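GphF (PDB 6MFC) probably decarboxylates an acyl starter unit at the start of polyketide biosynthesis, using a GNAT-like fold. Local coordinates at residues 156-161 against 207-212; 166-171 against 195-200. One frame throughout, in Å; residues are numbered along the deposited sequence.

Both contacts lie in the C-terminal part of the fold, with their centres about 9 Å apart. Interaction 1 sets helix 159-162 and the residues before it against the loop that precedes strand 212-218 and ends in a type I' turn. Interaction 2 sets helix 168-172 against edge strand 193-198. The two helices follow each other in the chain. Interaction 1 is partly buried and meets carboxylate and carbonyl oxygens with ring and proline carbons; interaction 2 is an apolar surface contact built on one isoleucine. They also meet each other directly, through Asn208 with Tyr168 and through Gly212 with Ile198.

Interaction 1: 156-161 against 207-212; sequences GDYPRQ and DNDGAG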
loop_
_atom_site.group_PDB
_atom_site.type_symbol
_atom_site.label_atom_id
_atom_site.label_comp_id
_atom_site.label_asym_id
_atom_site.label_seq_id
_atom_site.Cartn_x
_atom_site.Cartn_y
_atom_site.Cartn_z
ATOM N N GLY A 156 3.599 -5.003 -10.870
ATOM C CA GLY A 156 4.600 -6.022 -10.635
ATOM C C GLY A 156 5.130 -6.682 -11.892
ATOM O O GLY A 156 6.197 -7.302 -11.862
ATOM N N ASP A 157 4.403 -6.562 -13.000
ATOM C CA ASP A 157 4.779 -7.188 -14.263
ATOM C C ASP A 157 4.617 -6.207 -15.417
ATOM O O ASP A 157 4.020 -6.512 -16.451
ATOM C CB ASP A 157 3.960 -8.453 -14.505
ATOM C CG ASP A 157 4.515 -9.302 -15.633
ATOM O OD1 ASP A 157 5.672 -9.073 -16.041
ATOM O OD2 ASP A 157 3.787 -10.196 -16.114
ATOM N N TYR A 158 5.145 -4.998 -15.249
ATOM C CA TYR A 158 5.139 -4.033 -16.341
ATOM C C TYR A 158 6.311 -4.228 -17.305
ATOM O O TYR A 158 6.112 -4.096 -18.520
ATOM C CB TYR A 158 5.143 -2.595 -15.817
ATOM C CG TYR A 158 5.284 -1.585 -16.935
ATOM C CD1 TYR A 158 4.290 -1.446 -17.894
ATOM C CD2 TYR A 158 6.419 -0.792 -17.047
ATOM C CE1 TYR A 158 4.414 -0.539 -18.926
ATOM C CE2 TYR A 158 6.551 0.121 -18.077
ATOM C CZ TYR A 158 5.543 0.242 -19.013
ATOM O OH TYR A 158 5.664 1.147 -20.043
ATOM N N PRO A 159 7.538 -4.511 -16.832
ATOM C CA PRO A 159 8.654 -4.696 -17.779
ATOM C C PRO A 159 8.381 -5.685 -18.900
ATOM O O PRO A 159 8.913 -5.511 -20.003
ATOM C CB PRO A 159 9.793 -5.176 -16.872
ATOM C CG PRO A 159 9.532 -4.502 -15.592
ATOM C CD PRO A 159 8.033 -4.471 -15.440
ATOM N N ARG A 160 7.571 -6.721 -18.661
ATOM C CA ARG A 160 7.232 -7.635 -19.745
ATOM C C ARG A 160 6.320 -6.974 -20.770
ATOM O O ARG A 160 6.316 -7.374 -21.940
ATOM C CB ARG A 160 6.574 -8.898 -19.195
ATOM C CG ARG A 160 6.589 -10.066 -20.169
ATOM C CD ARG A 160 5.608 -11.144 -19.754
ATOM N NE ARG A 160 5.790 -11.541 -18.362
ATOM C CZ ARG A 160 5.079 -12.487 -17.758
ATOM N NH1 ARG A 160 4.134 -13.137 -18.426
ATOM N NH2 ARG A 160 5.310 -12.785 -16.486
ATOM N N GLN A 161 5.545 -5.972 -20.358
ATOM C CA GLN A 161 4.712 -5.222 -21.290
ATOM C C GLN A 161 5.453 -4.051 -21.917
ATOM O O GLN A 161 5.134 -3.660 -23.046
ATOM C CB GLN A 161 3.451 -4.716 -20.587
ATOM C CG GLN A 161 2.568 -5.820 -20.035
ATOM C CD GLN A 161 1.990 -6.705 -21.120
ATOM O OE1 GLN A 161 1.746 -6.257 -22.241
ATOM N NE2 GLN A 161 1.767 -7.972 -20.792
ATOM N N ASP A 207 10.947 -0.862 -12.266
ATOM C CA ASP A 207 9.965 -1.696 -12.950
ATOM C C ASP A 207 8.660 -0.954 -13.213
ATOM O O ASP A 207 7.850 -1.417 -14.022
ATOM C CB ASP A 207 9.693 -2.964 -12.139
ATOM C CG ASP A 207 10.877 -3.910 -12.123
ATOM O OD1 ASP A 207 11.646 -3.923 -13.108
ATOM O OD2 ASP A 207 11.039 -4.645 -11.126
ATOM N N ASN A 208 8.437 0.178 -12.548
ATOM C CA ASN A 208 7.292 1.039 -12.809
ATOM C C ASN A 208 7.695 2.349 -13.472
ATOM O O ASN A 208 6.877 3.272 -13.540
ATOM C CB ASN A 208 6.533 1.316 -11.511
ATOM C CG ASN A 208 5.685 0.139 -11.074
ATOM O OD1 ASN A 208 4.460 0.172 -11.180
ATOM N ND2 ASN A 208 6.334 -0.915 -10.588
ATOM N N ASP A 209 8.933 2.447 -13.961
ATOM C CA ASP A 209 9.454 3.680 -14.553
ATOM C C ASP A 209 9.325 4.845 -13.576
ATOM O O ASP A 209 9.047 5.984 -13.959
ATOM C CB ASP A 209 8.760 3.988 -15.882
ATOM C CG ASP A 209 9.168 3.030 -16.986
ATOM O OD1 ASP A 209 9.016 1.805 -16.798
ATOM O OD2 ASP A 209 9.634 3.503 -18.043
ATOM N N GLY A 210 9.525 4.550 -12.293
ATOM C CA GLY A 210 9.406 5.537 -11.242
ATOM C C GLY A 210 8.003 6.022 -10.964
ATOM O O GLY A 210 7.830 6.888 -10.099
ATOM N N ALA A 211 6.996 5.496 -11.653
ATOM C CA ALA A 211 5.644 6.004 -11.514
ATOM C C ALA A 211 4.942 5.371 -10.316
ATOM O O ALA A 211 5.446 4.445 -9.675
ATOM C CB ALA A 211 4.842 5.752 -12.790
ATOM N N GLY A 212 3.755 5.893 -10.019
ATOM C CA GLY A 212 2.908 5.358 -8.972
ATOM C C GLY A 212 1.441 5.530 -9.306
ATOM O O GLY A 212 1.027 6.597 -9.772
#
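A chi1 of 174° swings the Tyr158 ring away from its backbone N and over to 207-212. Asp209 has CG beside its backbone N (chi1 -71°), and this turns its carboxylate back to the ring. The two side chains cross at about a right angle, with ring and carboxylate planes 77° apart. Asp209 OD1 comes to the ring edge, 3.2 Å from Tyr158 CE2. The backbone oxygen of Asp207 lies in the ring plane at the same edge, with Asp207 O 3.4 Å from Tyr158 CD2. Two oxygens therefore lie at the ring edge, with no hydrogen bond between the segments. Asp209 OD1 also has a stronger partner in the salt bridge to Arg162 NE.

Pro159 packs next to the tyrosine. Pro159 CG sits 3.3 Å from Asp207 OD1, and Pro159 CD is 3.4 Å from Asp207 O. The Asp207 carbonyl oxygen thus touches both the proline and the tyrosine. The segments meet across these carbons and oxygens by packing alone.

Residues 208-211 form a type I' beta turn, closed by a bond from Ala211 N to Asn208 O (2.9 Å). Asn208 OD1 is hydrogen-bonded to Cys155 N and Tyr168 OH, which ties the turn to Cys155 and to helix 168-172. The Tyr158 ring also meets that of Tyr168 edge to face. This is packing between a short helix, with the residues before it, and the loop that leads through a type I' turn into strand 212-218 of a GNAT fold.

Interaction 2: 166-171 against 195-200; sequences LGYEDY and GGIISG
Helix 168-172 comes nearest to strand 193-198 at Glu169 and Ile197, whose CA atoms are 7.6 Å apart. Gly167 takes the N-cap position, and Gly167 O receives Tyr171 N at 2.9 Å in the first turn. On the other side, the chain at Gly196 is extended with positive phi (130°), a backbone shape well suited to glycine. The strand is paired with 212-218 through backbone hydrogen bonds of Gly195 and Gly196 with Ile214, and of Ile198 with Gly212.

The contact rests on Ile197, whose CB points toward the helix. Both of its branches take part. Ile197 CG2 meets the edge of the Tyr168 ring, near the ring plane, at 3.8 Å from Tyr168 CE2. Ile197 CD1 reaches the helix backbone, 3.7 Å from Glu169 CA. It also comes across the CB end of that side chain, with Ile197 CD1 3.8 Å from Glu169 CB. The same Ile197 CD1 lies near the ring, 4.0 Å from Tyr168 CD2. The isoleucine places CG1 beside its backbone N (chi1 -53°) and runs on extended, which carries CD1 to the helix while CG2 stays by the ring.

Glu169 contributes only aliphatic carbons across the contact. Its chain is extended beyond CG, and its OE2 has a long, weak ion pair with Arg175 NH2. The Tyr168 hydroxyl turns to its polar partner, Asn208. Tyr168 also packs on Ala211 and Val213, so its ring joins the helix to the neighbouring strand as well. Small and at the surface, the contact lays a short helix against an edge strand of the mixed sheet: strand 193-198 pairs antiparallel with 212-218, which lies between it and 148-153.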
loop_
_atom_site.group_PDB
_atom_site.type_symbol
_atom_site.label_atom_id
_atom_site.label_comp_id
_atom_site.label_asym_id
_atom_site.label_seq_id
_atom_site.Cartn_x
_atom_site.Cartn_y
_atom_site.Cartn_z
ATOM N N LEU A 166 4.058 -1.544 -25.037
ATOM C CA LEU A 166 2.903 -0.998 -24.339
ATOM C C LEU A 166 3.319 0.102 -23.370
ATOM O O LEU A 166 4.328 -0.010 -22.668
ATOM C CB LEU A 166 2.170 -2.109 -23.590
ATOM C CG LEU A 166 0.855 -1.726 -22.911
ATOM C CD1 LEU A 166 -0.091 -1.084 -23.912
ATOM C CD2 LEU A 166 0.214 -2.946 -22.271
ATOM N N GLY A 167 2.531 1.179 -23.340
ATOM C CA GLY A 167 2.784 2.252 -22.407
ATOM C C GLY A 167 2.275 1.941 -21.012
ATOM O O GLY A 167 1.428 1.073 -20.807
ATOM N N TYR A 168 2.811 2.678 -20.037
ATOM C CA TYR A 168 2.446 2.441 -18.645
ATOM C C TYR A 168 0.982 2.774 -18.391
ATOM O O TYR A 168 0.264 1.994 -17.753
ATOM C CB TYR A 168 3.356 3.253 -17.722
ATOM C CG TYR A 168 3.205 2.933 -16.249
ATOM C CD1 TYR A 168 3.802 1.805 -15.700
ATOM C CD2 TYR A 168 2.478 3.765 -15.407
ATOM C CE1 TYR A 168 3.672 1.510 -14.354
ATOM C CE2 TYR A 168 2.342 3.478 -14.060
ATOM C CZ TYR A 168 2.941 2.350 -13.539
ATOM O OH TYR A 168 2.810 2.060 -12.201
ATOM N N GLU A 169 0.515 3.921 -18.892
ATOM C CA GLU A 169 -0.867 4.326 -18.645
ATOM C C GLU A 169 -1.855 3.356 -19.282
ATOM O O GLU A 169 -2.866 2.998 -18.665
ATOM C CB GLU A 169 -1.101 5.748 -19.157
ATOM C CG GLU A 169 -2.513 6.258 -18.909
ATOM C CD GLU A 169 -2.731 7.668 -19.428
ATOM O OE1 GLU A 169 -1.736 8.337 -19.779
ATOM O OE2 GLU A 169 -3.901 8.105 -19.486
ATOM N N ASP A 170 -1.584 2.921 -20.516
ATOM C CA ASP A 170 -2.462 1.948 -21.157
ATOM C C ASP A 170 -2.427 0.611 -20.426
ATOM O O ASP A 170 -3.467 -0.038 -20.255
ATOM C CB ASP A 170 -2.074 1.769 -22.625
ATOM C CG ASP A 170 -2.476 2.950 -23.487
ATOM O OD1 ASP A 170 -3.460 3.637 -23.140
ATOM O OD2 ASP A 170 -1.812 3.188 -24.517
ATOM N N TYR A 171 -1.242 0.182 -19.986
ATOM C CA TYR A 171 -1.139 -1.066 -19.239
ATOM C C TYR A 171 -1.862 -0.970 -17.903
ATOM O O TYR A 171 -2.545 -1.915 -17.491
ATOM C CB TYR A 171 0.328 -1.433 -19.024
ATOM C CG TYR A 171 0.528 -2.628 -18.121
ATOM C CD1 TYR A 171 0.023 -3.874 -18.464
ATOM C CD2 TYR A 171 1.228 -2.511 -16.926
ATOM C CE1 TYR A 171 0.202 -4.970 -17.641
ATOM C CE2 TYR A 171 1.416 -3.602 -16.099
ATOM C CZ TYR A 171 0.902 -4.829 -16.461
ATOM O OH TYR A 171 1.086 -5.920 -15.640
ATOM N N GLY A 195 -7.112 6.448 -9.611
ATOM C CA GLY A 195 -7.239 7.883 -9.468
ATOM C C GLY A 195 -6.168 8.708 -10.145
ATOM O O GLY A 195 -6.136 9.930 -9.951
ATOM N N GLY A 196 -5.286 8.095 -10.923
ATOM C CA GLY A 196 -4.242 8.810 -11.629
ATOM C C GLY A 196 -2.879 8.186 -11.407
ATOM O O GLY A 196 -2.692 7.287 -10.590
ATOM N N ILE A 197 -1.915 8.697 -12.167
ATOM C CA ILE A 197 -0.535 8.231 -12.128
ATOM C C ILE A 197 0.353 9.385 -11.688
ATOM O O ILE A 197 0.264 10.488 -12.239
ATOM C CB ILE A 197 -0.084 7.687 -13.495
ATOM C CG1 ILE A 197 -1.069 6.629 -13.996
ATOM C CG2 ILE A 197 1.316 7.109 -13.401
ATOM C CD1 ILE A 197 -0.781 6.144 -15.399
ATOM N N ILE A 198 1.205 9.129 -10.702
ATOM C CA ILE A 198 2.160 10.112 -10.201
ATOM C C ILE A 198 3.496 9.841 -10.879
ATOM O O ILE A 198 4.154 8.833 -10.599
ATOM C CB ILE A 198 2.290 10.045 -8.673
ATOM C CG1 ILE A 198 0.921 10.188 -8.011
ATOM C CG2 ILE A 198 3.239 11.120 -8.174
ATOM C CD1 ILE A 198 0.942 9.916 -6.525
ATOM N N SER A 199 3.904 10.737 -11.775
ATOM C CA SER A 199 5.184 10.580 -12.453
ATOM C C SER A 199 6.328 10.839 -11.482
ATOM O O SER A 199 6.305 11.813 -10.723
ATOM C CB SER A 199 5.274 11.531 -13.646
ATOM O OG SER A 199 4.319 11.199 -14.638
ATOM N N GLY A 200 7.329 9.962 -11.505
ATOM C CA GLY A 200 8.469 10.112 -10.616
ATOM C C GLY A 200 8.136 9.950 -9.152
ATOM O O GLY A 200 8.844 10.494 -8.298
#